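Local atomic coordinates of 5-cytosine DNA methyltransferase (Entamoeba histolytica, PDB entry 3QV2), a protein that probably methylates cytosine at C5 in DNA or tRNA as a Dnmt2-type enzyme, and holds the cofactor product S-adenosyl-L-homocysteine. Residues A[15-20]-A[82-87]; A[231-236]-A[246-251]; A[235-240]-A[301-306]. All blocks are in the same frame, centred on the assembly; numbering follows the deposited sequence.

In the fold
Contact 1 lies at the cofactor pocket, where both of its segments touch SAH. Contact 3 adjoins it, with its centre about 15 Å away. Contact 2 lies further off, its centre about 22 Å from that of contact 1. Contacts 2 and 3 share Phe235 and Thr236, and their centres are about 11 Å apart. Tyr239 of contact 3 joins these two: its OH is 2.6 Å from Ser248 O, a probable hydrogen bond. Contact 3 packs against the pocket residue Ile20, with Ile20 CG2 3.6 Å from Cys304 CB. The side chain of Lys237 in contact 3 is about 8 Å from that of Cys86, the predicted active-site residue, and about 7 Å from SAH.

Contact 1. Residues A[15-20]-A[82-87]; sequences EFFSGI and MSPPCQ. With SAH (S-adenosyl-L-homocysteine), chain B.
Ser83 OG accepts a hydrogen bond from the amino group N of SAH at 2.6 Å. From the other segment, Ile20 N donates a hydrogen bond to the carboxylate atom O of the same ligand at 2.9 Å, almost perfectly straight (179°). Ser83 OG lies between its backbone N and carbonyl carbon (chi1 55°), and this torsion turns it to the ligand. Gly19 passes close by: a CB here would run into SAH CB.

The segments also pack directly. The ring of Phe17 takes both prolines on one face. Pro84 CA sits 4.0 Å from the Phe17 ring centroid, close to the ring normal, and Pro85 CD makes a second CH-pi contact beside it, both displaced toward the rim. SAH O4' approaches the edge of the same ring and is 3.2 Å from Phe17 CB. Pro85 CG in turn touches the adenine at SAH C8, so the ring and the proline line the nucleoside part of the pocket.

Here the FSGIGG turn after strand 11-16, the first conserved motif of the C5-methyltransferases, meets the PPCQ loop after strand 79-82, their motif IV. That loop carries Cys86, the predicted catalytic residue.

Further back, Phe16 and Met82 lie side by side. The bend at the end of the Met82 chain (chi3 58°) brings its CE to Phe16 CD2 at 3.6 Å. The edge-to-face partner of the Phe16 ring is Trp80. Met82 CA-H points at Phe16 O, with 3.6 Å between Met82 CA and that oxygen. Helix 106-115 packs against Phe17, Met82 and Pro84.

Contact 2. Residues A[231-236]-A[246-251]; sequences RTCCFT and TGSIYC
Cys233 N donates to Ser248 OG at 2.8 Å, with an angle of 154° at the hydrogen. Ser248 OG has a second partner in Asp223 OD2. The hydroxyl accepts from the Cys233 amide, which leaves its own hydrogen for that carboxylate. Its torsion places OG anti to the Ser248 carbonyl carbon (chi1 -56°), and OG comes within 3.1 Å of Cys233 CB.

A second bond closes the other end. Thr236 N donates a hydrogen bond to Thr246 O at 2.9 Å. The donor stands well above the carbonyl plane. The same oxygen also receives the CA-H of Phe235, with Phe235 CA 3.4 Å away. Phe235 O is hydrogen-bonded to Arg170 NH1. Between the two bonds, Cys234 O and Gly247 N are 3.3 Å apart but badly angled, and make no hydrogen bond.

Gly247 lets the chains come this close. A CB on it would collide with Phe235 CD1, and phi of 140° would be strained with a side chain. Thr236 OG1 rests against Thr246 CB at 3.2 Å. Thr246 OG1 turns to Ile242 O, and Thr232 OG1 is held by Asn168 ND2 and Pro167 O.

The loops run almost antiparallel. They bring together the CFT and GTGS ends of a sequence signature of the Dnmt2 family, in a region consistent with target recognition. Asp223 precedes strand 224-226, the parallel partner of strand 249-251. The two loop pieces are thus pinned at both ends, and the buried Ser248 hydroxyl is used both as acceptor and as donor, bridging the amide of Cys233 and Asp223.

Contact 3. Residues A[235-240]-A[301-306]; sequences FTKSYT and QYQCLG
Gly306, in helix 298-306, packs against the type I turn from Thr236 to Tyr239, which Tyr239 N closes by bonding to Thr236 O. The backbones touch: Thr236 C is 3.4 Å from Gly306 CA. A CB on Gly306 would overlap the Thr236-Lys237 peptide. Lys237 O meets the CA-H of Gln303, with Gln303 CA 3.3 Å away. One water donates to both Thr236 O and Tyr302 O, at 2.8 Å from Thr236 O and 3.0 Å from Tyr302 O. A second accepts from Lys237 N and binds Gly306 O weakly.

The helix ends within the LGNSV sequence, motif X of the C5-methyltransferases. The turn carries the tyrosine of the CFTxxY signature of the Dnmt2 family.

That tyrosine, Tyr239, is T-shaped against Tyr302, its edge toward the Tyr302 face. The planes stand at 80°, and Tyr239 CD2 comes 3.7 Å from Tyr302 CE1. Thr240 CG2 lies over a face of the Tyr302 ring, 3.8 Å from its centroid. Tyr302 OH is hydrogen-bonded to Phe274 O; Phe274 N is a further partner of Tyr239 OH. Lys237 CG, anti to its backbone N (chi1 -170°), leans on Gln303 CB at 3.6 Å.

Contact 1. Residues A[15-20]-A[82-87]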
loop_
_atom_site.group_PDB
_atom_site.type_symbol
_atom_site.label_atom_id
_atom_site.label_comp_id
_atom_site.label_asym_id
_atom_site.label_seq_id
_atom_site.Cartn_x
_atom_site.Cartn_y
_atom_site.Cartn_z
ATOM N N GLU A 15 6.763 -12.320 2.471
ATOM C CA GLU A 15 6.284 -10.946 2.378
ATOM C C GLU A 15 7.445 -9.962 2.262
ATOM O O GLU A 15 7.861 -9.357 3.250
ATOM C CB GLU A 15 5.414 -10.614 3.592
ATOM C CG GLU A 15 4.529 -9.388 3.439
ATOM C CD GLU A 15 3.531 -9.253 4.577
ATOM O OE1 GLU A 15 2.748 -8.281 4.571
ATOM O OE2 GLU A 15 3.527 -10.120 5.475
ATOM N N PHE A 16 7.968 -9.809 1.050
ATOM C CA PHE A 16 9.077 -8.896 0.805
ATOM C C PHE A 16 8.648 -7.444 0.999
ATOM O O PHE A 16 7.536 -7.065 0.631
ATOM C CB PHE A 16 9.632 -9.088 -0.605
ATOM C CG PHE A 16 10.242 -10.442 -0.843
ATOM C CD1 PHE A 16 11.451 -10.782 -0.262
ATOM C CD2 PHE A 16 9.616 -11.367 -1.664
ATOM C CE1 PHE A 16 12.018 -12.021 -0.484
ATOM C CE2 PHE A 16 10.181 -12.608 -1.892
ATOM C CZ PHE A 16 11.384 -12.936 -1.301
ATOM N N PHE A 17 9.540 -6.638 1.567
ATOM C CA PHE A 17 9.242 -5.240 1.858
ATOM C C PHE A 17 7.924 -5.153 2.618
ATOM O O PHE A 17 7.050 -4.354 2.283
ATOM C CB PHE A 17 9.172 -4.423 0.565
ATOM C CG PHE A 17 10.234 -4.783 -0.436
ATOM C CD1 PHE A 17 11.521 -4.285 -0.315
ATOM C CD2 PHE A 17 9.945 -5.626 -1.498
ATOM C CE1 PHE A 17 12.501 -4.620 -1.234
ATOM C CE2 PHE A 17 10.919 -5.965 -2.419
ATOM C CZ PHE A 17 12.198 -5.462 -2.287
ATOM N N SER A 18 7.801 -5.981 3.651
ATOM C CA SER A 18 6.542 -6.168 4.372
ATOM C C SER A 18 5.930 -4.891 4.945
ATOM O O SER A 18 4.709 -4.788 5.065
ATOM C CB SER A 18 6.716 -7.209 5.481
ATOM O OG SER A 18 7.878 -6.947 6.248
ATOM N N GLY A 19 6.768 -3.925 5.303
ATOM C CA GLY A 19 6.279 -2.687 5.886
ATOM C C GLY A 19 5.443 -2.933 7.129
ATOM O O GLY A 19 5.933 -3.497 8.108
ATOM N N ILE A 20 4.181 -2.514 7.095
ATOM C CA ILE A 20 3.289 -2.700 8.237
ATOM C C ILE A 20 2.323 -3.865 8.031
ATOM O O ILE A 20 1.403 -4.065 8.823
ATOM C CB ILE A 20 2.487 -1.420 8.557
ATOM C CG1 ILE A 20 1.508 -1.099 7.426
ATOM C CG2 ILE A 20 3.423 -0.247 8.810
ATOM C CD1 ILE A 20 0.665 0.131 7.686
ATOM N N MET A 82 4.906 -8.599 -2.588
ATOM C CA MET A 82 5.884 -7.521 -2.529
ATOM C C MET A 82 5.376 -6.186 -3.062
ATOM O O MET A 82 4.653 -6.126 -4.059
ATOM C CB MET A 82 7.152 -7.912 -3.288
ATOM C CG MET A 82 6.967 -7.998 -4.793
ATOM S SD MET A 82 8.522 -8.278 -5.661
ATOM C CE MET A 82 9.063 -9.803 -4.900
ATOM N N SER A 83 5.769 -5.117 -2.382
ATOM C CA SER A 83 5.589 -3.765 -2.885
ATOM C C SER A 83 6.913 -3.026 -2.740
ATOM O O SER A 83 7.156 -2.358 -1.733
ATOM C CB SER A 83 4.472 -3.044 -2.132
ATOM O OG SER A 83 4.702 -3.066 -0.737
ATOM N N PRO A 84 7.786 -3.165 -3.747
ATOM C CA PRO A 84 9.148 -2.622 -3.732
ATOM C C PRO A 84 9.161 -1.112 -3.541
ATOM O O PRO A 84 8.164 -0.457 -3.841
ATOM C CB PRO A 84 9.678 -2.975 -5.126
ATOM C CG PRO A 84 8.851 -4.140 -5.566
ATOM C CD PRO A 84 7.491 -3.883 -4.999
ATOM N N PRO A 85 10.281 -0.564 -3.045
ATOM C CA PRO A 85 10.426 0.888 -2.916
ATOM C C PRO A 85 10.012 1.579 -4.212
ATOM O O PRO A 85 10.391 1.127 -5.292
ATOM C CB PRO A 85 11.924 1.062 -2.669
ATOM C CG PRO A 85 12.328 -0.197 -1.980
ATOM C CD PRO A 85 11.485 -1.283 -2.593
ATOM N N CYS A 86 9.244 2.657 -4.103
ATOM C CA CYS A 86 8.660 3.296 -5.277
ATOM C C CYS A 86 9.394 4.566 -5.695
ATOM O O CYS A 86 9.096 5.145 -6.739
ATOM C CB CYS A 86 7.186 3.616 -5.022
ATOM S SG CYS A 86 6.910 4.763 -3.652
ATOM N N GLN A 87 10.352 4.995 -4.880
ATOM C CA GLN A 87 11.087 6.228 -5.152
ATOM C C GLN A 87 11.708 6.292 -6.553
ATOM O O GLN A 87 11.587 7.307 -7.237
ATOM C CB GLN A 87 12.163 6.470 -4.086
ATOM C CG GLN A 87 11.630 6.643 -2.672
ATOM C CD GLN A 87 11.600 5.341 -1.896
ATOM O OE1 GLN A 87 11.489 4.261 -2.474
ATOM N NE2 GLN A 87 11.709 5.438 -0.577
HETATM N N SAH B . 3.502 -2.544 1.492
HETATM C CA SAH B . 4.048 -2.314 2.815
HETATM C CB SAH B . 5.136 -1.249 2.778
HETATM C CG SAH B . 5.932 -1.064 1.509
HETATM S SD SAH B . 7.147 0.269 1.481
HETATM C C SAH B . 2.934 -1.929 3.755
HETATM O O SAH B . 3.183 -1.207 4.762
HETATM O OXT SAH B . 1.743 -2.338 3.535
HETATM C "C5'" SAH B . 8.740 -0.398 1.049
HETATM C "C4'" SAH B . 9.520 -1.093 2.104
HETATM O "O4'" SAH B . 10.581 -1.750 1.505
HETATM C "C3'" SAH B . 10.084 -0.107 3.029
HETATM O "O3'" SAH B . 9.483 -0.235 4.273
HETATM C "C2'" SAH B . 11.495 -0.376 3.130
HETATM O "O2'" SAH B . 11.868 -0.455 4.461
HETATM C "C1'" SAH B . 11.679 -1.669 2.467
HETATM N N9 SAH B . 12.992 -1.792 1.901
HETATM C C8 SAH B . 13.688 -0.947 1.128
HETATM N N7 SAH B . 14.868 -1.529 0.861
HETATM C C5 SAH B . 14.904 -2.737 1.474
HETATM C C6 SAH B . 15.862 -3.752 1.541
HETATM N N6 SAH B . 17.127 -3.616 0.863
HETATM N N1 SAH B . 15.574 -4.854 2.255
HETATM C C2 SAH B . 14.405 -5.002 2.894
HETATM N N3 SAH B . 13.473 -4.044 2.842
HETATM C C4 SAH B . 13.696 -2.913 2.147
#

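Contact 2. Residues A[231-236]-A[246-251]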
loop_
_atom_site.group_PDB
_atom_site.type_symbol
_atom_site.label_atom_id
_atom_site.label_comp_id
_atom_site.label_asym_id
_atom_site.label_seq_id
_atom_site.Cartn_x
_atom_site.Cartn_y
_atom_site.Cartn_z
ATOM N N ARG A 231 -14.595 11.930 -1.961
ATOM C CA ARG A 231 -13.424 11.145 -1.594
ATOM C C ARG A 231 -12.356 11.969 -0.880
ATOM O O ARG A 231 -12.423 13.198 -0.833
ATOM C CB ARG A 231 -12.812 10.501 -2.841
ATOM C CG ARG A 231 -11.806 11.387 -3.564
ATOM C CD ARG A 231 -12.448 12.661 -4.097
ATOM N NE ARG A 231 -11.450 13.583 -4.635
ATOM C CZ ARG A 231 -10.957 14.626 -3.973
ATOM N NH1 ARG A 231 -11.376 14.897 -2.744
ATOM N NH2 ARG A 231 -10.048 15.404 -4.545
ATOM N N THR A 232 -11.372 11.268 -0.325
ATOM C CA THR A 232 -10.193 11.896 0.254
ATOM C C THR A 232 -9.009 11.703 -0.689
ATOM O O THR A 232 -8.962 10.733 -1.445
ATOM C CB THR A 232 -9.846 11.278 1.615
ATOM O OG1 THR A 232 -9.699 9.859 1.471
ATOM C CG2 THR A 232 -10.943 11.566 2.628
ATOM N N CYS A 233 -8.051 12.624 -0.642
ATOM C CA CYS A 233 -6.870 12.524 -1.493
ATOM C C CYS A 233 -5.907 11.453 -0.994
ATOM O O CYS A 233 -6.048 10.945 0.118
ATOM C CB CYS A 233 -6.154 13.873 -1.600
ATOM S SG CYS A 233 -7.009 15.086 -2.634
ATOM N N CYS A 234 -4.931 11.108 -1.828
ATOM C CA CYS A 234 -3.941 10.103 -1.471
ATOM C C CYS A 234 -3.132 10.529 -0.251
ATOM O O CYS A 234 -2.525 11.599 -0.240
ATOM C CB CYS A 234 -3.006 9.838 -2.651
ATOM S SG CYS A 234 -1.700 8.635 -2.321
ATOM N N PHE A 235 -3.135 9.691 0.781
ATOM C CA PHE A 235 -2.305 9.932 1.954
ATOM C C PHE A 235 -0.882 9.466 1.672
ATOM O O PHE A 235 -0.662 8.312 1.309
ATOM C CB PHE A 235 -2.860 9.190 3.174
ATOM C CG PHE A 235 -4.157 9.749 3.693
ATOM C CD1 PHE A 235 -4.173 10.905 4.455
ATOM C CD2 PHE A 235 -5.355 9.104 3.439
ATOM C CE1 PHE A 235 -5.362 11.417 4.943
ATOM C CE2 PHE A 235 -6.548 9.610 3.924
ATOM C CZ PHE A 235 -6.549 10.768 4.677
ATOM N N THR A 236 0.083 10.367 1.833
ATOM C CA THR A 236 1.482 10.020 1.612
ATOM C C THR A 236 2.302 10.110 2.897
ATOM O O THR A 236 1.792 10.486 3.954
ATOM C CB THR A 236 2.138 10.905 0.530
ATOM O OG1 THR A 236 2.349 12.225 1.046
ATOM C CG2 THR A 236 1.261 10.973 -0.711
ATOM N N THR A 246 -0.027 15.513 0.077
ATOM C CA THR A 246 0.234 14.486 1.081
ATOM C C THR A 246 -1.049 13.941 1.697
ATOM O O THR A 246 -1.011 13.015 2.508
ATOM C CB THR A 246 1.151 15.005 2.201
ATOM O OG1 THR A 246 0.472 16.020 2.950
ATOM C CG2 THR A 246 2.431 15.575 1.613
ATOM N N GLY A 247 -2.183 14.520 1.313
ATOM C CA GLY A 247 -3.471 14.070 1.806
ATOM C C GLY A 247 -4.433 15.205 2.107
ATOM O O GLY A 247 -4.018 16.337 2.354
ATOM N N SER A 248 -5.726 14.897 2.086
ATOM C CA SER A 248 -6.756 15.882 2.388
ATOM C C SER A 248 -6.868 16.106 3.891
ATOM O O SER A 248 -6.358 15.316 4.685
ATOM C CB SER A 248 -8.110 15.421 1.840
ATOM O OG SER A 248 -8.046 15.153 0.450
ATOM N N ILE A 249 -7.530 17.194 4.276
ATOM C CA ILE A 249 -7.888 17.423 5.672
ATOM C C ILE A 249 -9.407 17.498 5.798
ATOM O O ILE A 249 -10.110 17.638 4.798
ATOM C CB ILE A 249 -7.246 18.700 6.243
ATOM C CG1 ILE A 249 -7.648 19.924 5.416
ATOM C CG2 ILE A 249 -5.731 18.556 6.296
ATOM C CD1 ILE A 249 -7.128 21.229 5.980
ATOM N N TYR A 250 -9.908 17.410 7.025
ATOM C CA TYR A 250 -11.341 17.244 7.246
ATOM C C TYR A 250 -12.024 18.446 7.893
ATOM O O TYR A 250 -11.499 19.049 8.830
ATOM C CB TYR A 250 -11.598 15.983 8.076
ATOM C CG TYR A 250 -13.038 15.790 8.494
ATOM C CD1 TYR A 250 -14.035 15.584 7.551
ATOM C CD2 TYR A 250 -13.397 15.795 9.835
ATOM C CE1 TYR A 250 -15.353 15.401 7.930
ATOM C CE2 TYR A 250 -14.711 15.612 10.225
ATOM C CZ TYR A 250 -15.684 15.416 9.268
ATOM O OH TYR A 250 -16.993 15.233 9.649
ATOM N N CYS A 251 -13.205 18.780 7.378
ATOM C CA CYS A 251 -14.050 19.815 7.962
ATOM C C CYS A 251 -15.300 19.172 8.553
ATOM O O CYS A 251 -16.118 18.613 7.824
ATOM C CB CYS A 251 -14.442 20.850 6.905
ATOM S SG CYS A 251 -15.486 22.196 7.520
#

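Contact 3. Residues A[235-240]-A[301-306]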
loop_
_atom_site.group_PDB
_atom_site.type_symbol
_atom_site.label_atom_id
_atom_site.label_comp_id
_atom_site.label_asym_id
_atom_site.label_seq_id
_atom_site.Cartn_x
_atom_site.Cartn_y
_atom_site.Cartn_z
ATOM N N PHE A 235 -3.135 9.691 0.781
ATOM C CA PHE A 235 -2.305 9.932 1.954
ATOM C C PHE A 235 -0.882 9.466 1.672
ATOM O O PHE A 235 -0.662 8.312 1.309
ATOM C CB PHE A 235 -2.860 9.190 3.174
ATOM C CG PHE A 235 -4.157 9.749 3.693
ATOM C CD1 PHE A 235 -4.173 10.905 4.455
ATOM C CD2 PHE A 235 -5.355 9.104 3.439
ATOM C CE1 PHE A 235 -5.362 11.417 4.943
ATOM C CE2 PHE A 235 -6.548 9.610 3.924
ATOM C CZ PHE A 235 -6.549 10.768 4.677
ATOM N N THR A 236 0.083 10.367 1.833
ATOM C CA THR A 236 1.482 10.020 1.612
ATOM C C THR A 236 2.302 10.110 2.897
ATOM O O THR A 236 1.792 10.486 3.954
ATOM C CB THR A 236 2.138 10.905 0.530
ATOM O OG1 THR A 236 2.349 12.225 1.046
ATOM C CG2 THR A 236 1.261 10.973 -0.711
ATOM N N LYS A 237 3.580 9.768 2.782
ATOM C CA LYS A 237 4.477 9.671 3.927
ATOM C C LYS A 237 4.535 10.935 4.789
ATOM O O LYS A 237 4.545 10.854 6.017
ATOM C CB LYS A 237 5.882 9.305 3.445
ATOM C CG LYS A 237 6.857 8.933 4.546
ATOM C CD LYS A 237 8.163 8.425 3.952
ATOM C CE LYS A 237 9.083 7.847 5.017
ATOM N NZ LYS A 237 10.315 7.257 4.416
ATOM N N SER A 238 4.573 12.097 4.145
ATOM C CA SER A 238 4.796 13.353 4.858
ATOM C C SER A 238 3.510 14.073 5.261
ATOM O O SER A 238 3.514 15.286 5.470
ATOM C CB SER A 238 5.671 14.290 4.021
ATOM O OG SER A 238 6.946 13.715 3.779
ATOM N N TYR A 239 2.415 13.331 5.376
ATOM C CA TYR A 239 1.140 13.931 5.758
ATOM C C TYR A 239 1.271 14.618 7.114
ATOM O O TYR A 239 1.905 14.087 8.023
ATOM C CB TYR A 239 0.034 12.874 5.781
ATOM C CG TYR A 239 -1.344 13.413 6.102
ATOM C CD1 TYR A 239 -1.965 14.334 5.267
ATOM C CD2 TYR A 239 -2.034 12.983 7.227
ATOM C CE1 TYR A 239 -3.228 14.822 5.555
ATOM C CE2 TYR A 239 -3.294 13.466 7.523
ATOM C CZ TYR A 239 -3.887 14.383 6.685
ATOM O OH TYR A 239 -5.144 14.859 6.982
ATOM N N THR A 240 0.674 15.803 7.229
ATOM C CA THR A 240 0.760 16.649 8.425
ATOM C C THR A 240 2.119 17.328 8.582
ATOM O O THR A 240 2.346 18.067 9.541
ATOM C CB THR A 240 0.396 15.901 9.735
ATOM O OG1 THR A 240 1.489 15.073 10.149
ATOM C CG2 THR A 240 -0.855 15.057 9.548
ATOM N N GLN A 301 3.895 7.093 12.516
ATOM C CA GLN A 301 2.755 6.302 12.065
ATOM C C GLN A 301 2.252 6.795 10.712
ATOM O O GLN A 301 1.938 5.999 9.826
ATOM C CB GLN A 301 1.628 6.349 13.098
ATOM C CG GLN A 301 2.051 5.910 14.491
ATOM C CD GLN A 301 0.951 6.081 15.520
ATOM O OE1 GLN A 301 -0.226 5.862 15.233
ATOM N NE2 GLN A 301 1.330 6.480 16.729
ATOM N N TYR A 302 2.176 8.113 10.562
ATOM C CA TYR A 302 1.784 8.729 9.299
ATOM C C TYR A 302 2.693 8.271 8.166
ATOM O O TYR A 302 2.226 7.938 7.078
ATOM C CB TYR A 302 1.834 10.255 9.415
ATOM C CG TYR A 302 0.638 10.871 10.104
ATOM C CD1 TYR A 302 -0.656 10.506 9.753
ATOM C CD2 TYR A 302 0.801 11.818 11.106
ATOM C CE1 TYR A 302 -1.754 11.070 10.379
ATOM C CE2 TYR A 302 -0.290 12.386 11.739
ATOM C CZ TYR A 302 -1.563 12.011 11.371
ATOM O OH TYR A 302 -2.649 12.575 11.999
ATOM N N GLN A 303 3.994 8.255 8.433
ATOM C CA GLN A 303 4.984 7.868 7.433
ATOM C C GLN A 303 4.772 6.436 6.952
ATOM O O GLN A 303 4.778 6.168 5.749
ATOM C CB GLN A 303 6.398 8.039 7.990
ATOM C CG GLN A 303 6.750 9.479 8.331
ATOM C CD GLN A 303 8.046 9.597 9.107
ATOM O OE1 GLN A 303 8.776 8.619 9.272
ATOM N NE2 GLN A 303 8.339 10.799 9.590
ATOM N N CYS A 304 4.583 5.520 7.898
ATOM C CA CYS A 304 4.342 4.121 7.569
ATOM C C CYS A 304 3.038 3.960 6.795
ATOM O O CYS A 304 2.998 3.291 5.764
ATOM C CB CYS A 304 4.309 3.266 8.839
ATOM S SG CYS A 304 5.893 3.150 9.702
ATOM N N LEU A 305 1.977 4.583 7.296
ATOM C CA LEU A 305 0.672 4.516 6.646
ATOM C C LEU A 305 0.714 5.102 5.238
ATOM O O LEU A 305 0.133 4.546 4.307
ATOM C CB LEU A 305 -0.383 5.232 7.491
ATOM C CG LEU A 305 -0.772 4.528 8.793
ATOM C CD1 LEU A 305 -1.471 5.485 9.749
ATOM C CD2 LEU A 305 -1.642 3.314 8.500
ATOM N N GLY A 306 1.406 6.227 5.090
ATOM C CA GLY A 306 1.542 6.872 3.797
ATOM C C GLY A 306 2.228 5.975 2.786
ATOM O O GLY A 306 1.997 6.087 1.583
HETATM O O HOH W 1 -0.056 9.241 5.666
HETATM O O HOH W 2 4.399 7.983 0.518
#